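Local coordinates for cell division GTPase FtsZ, diverged (Clostridium botulinum C, PDB 3V3T), which is a diverged member of the tubulin/FtsZ family, with a Rossmann-like GTPase domain joined to a TubZ-type C-terminal domain, at residues Cys245-Ser251 against Ile281-Ile287. The protein carries 1 engineered substitution. Numbering follows the deposited sequence.
Sequences CEFMGIS and IVVATGI
The carbonyl oxygen of F247 is gripped twice by T285, whose amide N lies 2.9 Å from F247 O and whose hydroxyl OG1 donates to the same F247 O at 2.8 Å. The amide arrives nearly in line with the carbonyl, whereas the hydroxyl comes in at a C=O...OG1 angle of 121°, tilted from the carbonyl plane. A chi1 of 66° places OG1 between the backbone N and carbonyl carbon of T285 and turns it across to the partner strand. In return, T285 O receives the amide of E246 at 2.7 Å (E246 N to T285 O) and, weakly, that of F247. E246 and F247 thus face one residue, a classic beta bulge at the start of strand 247-252. Beyond it the antiparallel pairing is regular: G249 and V283 exchange two nearly straight bonds, the shorter 2.7 Å from G249 N to V283 O, and S251 and I281 close a similar pair. Next to the bulge the chain turns a corner at G286, whose CA packs 3.8 Å from E246 CB; a CB on G286 would run into E246 CB and press against the carbonyl O of T285, so the turn suits a glycine. On one face M248 extends with CG anti to its backbone N (chi1 180°) and lays CG against V282 CG1 at 3.9 Å, the two side chains crossing obliquely; C245 SG meets A284 CB on the same side at 4.1 Å. Helix 258-265 covers this face, V265 touching M248 and A284 while I261 packs on V282. The other face carries F247 and T285, both against M209, and S251, whose OG bonds to N276. Within the C-terminal domain's part of the mixed sheet, the pair is flanked by strand 211-217 beside 281-287 and by strand 270-275 beside 247-252.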
ATOM      1  N   CYS A 245     -16.707   1.236   5.479  1.00 37.75           N
ATOM      2  CA  CYS A 245     -15.901   0.745   4.378  1.00 38.01           C
ATOM      3  C   CYS A 245     -16.818   0.072   3.376  1.00 39.03           C
ATOM      4  O   CYS A 245     -18.029   0.025   3.562  1.00 40.16           O
ATOM      5  CB  CYS A 245     -14.803  -0.209   4.853  1.00 28.24           C
ATOM      6  SG  CYS A 245     -15.401  -1.646   5.711  1.00 35.82           S
ATOM      7  N   GLU A 246     -16.240  -0.455   2.311  1.00 32.76           N
ATOM      8  CA  GLU A 246     -17.042  -1.032   1.244  1.00 34.27           C
ATOM      9  C   GLU A 246     -17.136  -2.552   1.414  1.00 32.04           C
ATOM     10  O   GLU A 246     -18.195  -3.078   1.738  1.00 35.95           O
ATOM     11  CB  GLU A 246     -16.443  -0.632  -0.113  1.00 43.82           C
ATOM     12  CG  GLU A 246     -17.448  -0.075  -1.114  1.00 63.85           C
ATOM     13  CD  GLU A 246     -18.270   1.085  -0.573  1.00 69.27           C
ATOM     14  OE1 GLU A 246     -17.748   1.882   0.229  1.00 76.73           O
ATOM     15  OE2 GLU A 246     -19.447   1.200  -0.957  1.00 71.72           O
ATOM     16  N   PHE A 247     -16.035  -3.260   1.191  1.00 34.54           N
ATOM     17  CA  PHE A 247     -16.000  -4.698   1.435  1.00 31.37           C
ATOM     18  C   PHE A 247     -15.056  -4.980   2.598  1.00 35.20           C
ATOM     19  O   PHE A 247     -13.983  -4.387   2.688  1.00 35.31           O
ATOM     20  CB  PHE A 247     -15.493  -5.467   0.219  1.00 32.26           C
ATOM     21  CG  PHE A 247     -16.360  -5.345  -0.995  1.00 40.19           C
ATOM     22  CD1 PHE A 247     -17.665  -4.901  -0.897  1.00 40.67           C
ATOM     23  CD2 PHE A 247     -15.867  -5.694  -2.241  1.00 40.60           C
ATOM     24  CE1 PHE A 247     -18.466  -4.804  -2.020  1.00 38.94           C
ATOM     25  CE2 PHE A 247     -16.661  -5.600  -3.365  1.00 48.39           C
ATOM     26  CZ  PHE A 247     -17.964  -5.156  -3.256  1.00 47.20           C
ATOM     27  N   MET A 248     -15.469  -5.882   3.485  1.00 33.88           N
ATOM     28  CA  MET A 248     -14.633  -6.302   4.592  1.00 35.25           C
ATOM     29  C   MET A 248     -14.360  -7.796   4.520  1.00 36.27           C
ATOM     30  O   MET A 248     -15.255  -8.582   4.233  1.00 40.20           O
ATOM     31  CB  MET A 248     -15.301  -5.947   5.914  1.00 33.67           C
ATOM     32  CG  MET A 248     -14.510  -6.344   7.127  1.00 32.81           C
ATOM     33  SD  MET A 248     -15.343  -5.834   8.657  1.00 42.07           S
ATOM     34  CE  MET A 248     -15.124  -4.072   8.589  1.00 31.43           C
ATOM     35  N   GLY A 249     -13.106  -8.180   4.735  1.00 35.61           N
ATOM     36  CA  GLY A 249     -12.744  -9.584   4.784  1.00 31.98           C
ATOM     37  C   GLY A 249     -12.333  -9.976   6.188  1.00 41.21           C
ATOM     38  O   GLY A 249     -11.548  -9.275   6.832  1.00 36.83           O
ATOM     39  N   ILE A 250     -12.870 -11.090   6.672  1.00 41.23           N
ATOM     40  CA  ILE A 250     -12.608 -11.530   8.034  1.00 43.08           C
ATOM     41  C   ILE A 250     -12.196 -12.993   8.045  1.00 44.30           C
ATOM     42  O   ILE A 250     -12.969 -13.859   7.653  1.00 44.49           O
ATOM     43  CB  ILE A 250     -13.862 -11.356   8.918  1.00 47.00           C
ATOM     44  CG1 ILE A 250     -14.239  -9.877   9.027  1.00 41.16           C
ATOM     45  CG2 ILE A 250     -13.646 -11.947  10.312  1.00 46.34           C
ATOM     46  CD1 ILE A 250     -15.594  -9.653   9.647  1.00 44.11           C
ATOM     47  N   SER A 251     -10.974 -13.269   8.491  1.00 48.36           N
ATOM     48  CA  SER A 251     -10.536 -14.651   8.683  1.00 49.13           C
ATOM     49  C   SER A 251      -9.960 -14.847  10.089  1.00 50.46           C
ATOM     50  O   SER A 251      -8.962 -14.220  10.457  1.00 47.59           O
ATOM     51  CB  SER A 251      -9.522 -15.061   7.620  1.00 43.69           C
ATOM     52  OG  SER A 251      -9.083 -16.394   7.827  1.00 56.12           O
ATOM     53  N   ILE A 281      -7.425 -11.948  11.192  1.00 48.00           N
ATOM     54  CA  ILE A 281      -7.145 -10.856  10.292  1.00 41.22           C
ATOM     55  C   ILE A 281      -8.419 -10.233   9.738  1.00 37.30           C
ATOM     56  O   ILE A 281      -9.358 -10.932   9.358  1.00 41.95           O
ATOM     57  CB  ILE A 281      -6.167 -11.309   9.179  1.00 34.82           C
ATOM     58  CG1 ILE A 281      -5.990 -10.216   8.119  1.00 34.89           C
ATOM     59  CG2 ILE A 281      -6.632 -12.586   8.550  1.00 39.19           C
ATOM     60  CD1 ILE A 281      -4.861 -10.516   7.131  1.00 34.48           C
ATOM     61  N   VAL A 282      -8.449  -8.905   9.743  1.00 36.33           N
ATOM     62  CA  VAL A 282      -9.514  -8.141   9.127  1.00 30.55           C
ATOM     63  C   VAL A 282      -8.928  -7.283   8.012  1.00 30.98           C
ATOM     64  O   VAL A 282      -7.945  -6.560   8.205  1.00 31.29           O
ATOM     65  CB  VAL A 282     -10.189  -7.187  10.141  1.00 44.15           C
ATOM     66  CG1 VAL A 282     -11.349  -6.430   9.479  1.00 31.38           C
ATOM     67  CG2 VAL A 282     -10.652  -7.947  11.379  1.00 44.06           C
ATOM     68  N   VAL A 283      -9.544  -7.354   6.840  1.00 31.84           N
ATOM     69  CA  VAL A 283      -9.188  -6.475   5.751  1.00 26.37           C
ATOM     70  C   VAL A 283     -10.375  -5.586   5.445  1.00 26.54           C
ATOM     71  O   VAL A 283     -11.449  -6.084   5.107  1.00 39.65           O
ATOM     72  CB  VAL A 283      -8.842  -7.281   4.493  1.00 31.10           C
ATOM     73  CG1 VAL A 283      -8.417  -6.339   3.363  1.00 30.24           C
ATOM     74  CG2 VAL A 283      -7.743  -8.283   4.810  1.00 29.01           C
ATOM     75  N   ALA A 284     -10.181  -4.277   5.581  1.00 25.48           N
ATOM     76  CA  ALA A 284     -11.224  -3.302   5.296  1.00 30.23           C
ATOM     77  C   ALA A 284     -10.854  -2.509   4.045  1.00 34.62           C
ATOM     78  O   ALA A 284      -9.784  -1.910   3.988  1.00 28.90           O
ATOM     79  CB  ALA A 284     -11.416  -2.370   6.485  1.00 25.03           C
ATOM     80  N   THR A 285     -11.734  -2.512   3.045  1.00 29.02           N
ATOM     81  CA  THR A 285     -11.430  -1.866   1.771  1.00 25.79           C
ATOM     82  C   THR A 285     -12.489  -0.828   1.422  1.00 24.86           C
ATOM     83  O   THR A 285     -13.619  -0.917   1.871  1.00 31.63           O
ATOM     84  CB  THR A 285     -11.370  -2.907   0.625  1.00 27.83           C
ATOM     85  OG1 THR A 285     -12.672  -3.472   0.430  1.00 28.97           O
ATOM     86  CG2 THR A 285     -10.392  -4.029   0.971  1.00 23.73           C
ATOM     87  N   GLY A 286     -12.126   0.155   0.614  1.00 26.47           N
ATOM     88  CA  GLY A 286     -13.066   1.183   0.211  1.00 26.12           C
ATOM     89  C   GLY A 286     -13.226   2.279   1.251  1.00 28.47           C
ATOM     90  O   GLY A 286     -14.201   3.019   1.229  1.00 31.31           O
ATOM     91  N   ILE A 287     -12.270   2.381   2.168  1.00 27.94           N
ATOM     92  CA  ILE A 287     -12.299   3.429   3.177  1.00 25.55           C
ATOM     93  C   ILE A 287     -11.982   4.768   2.536  1.00 25.96           C
ATOM     94  O   ILE A 287     -11.080   4.864   1.695  1.00 29.95           O
ATOM     95  CB  ILE A 287     -11.250   3.152   4.280  1.00 28.69           C
ATOM     96  CG1 ILE A 287     -11.628   1.911   5.083  1.00 29.81           C
ATOM     97  CG2 ILE A 287     -11.106   4.345   5.205  1.00 24.96           C
ATOM     98  CD1 ILE A 287     -10.506   1.396   5.998  1.00 30.75           C
TER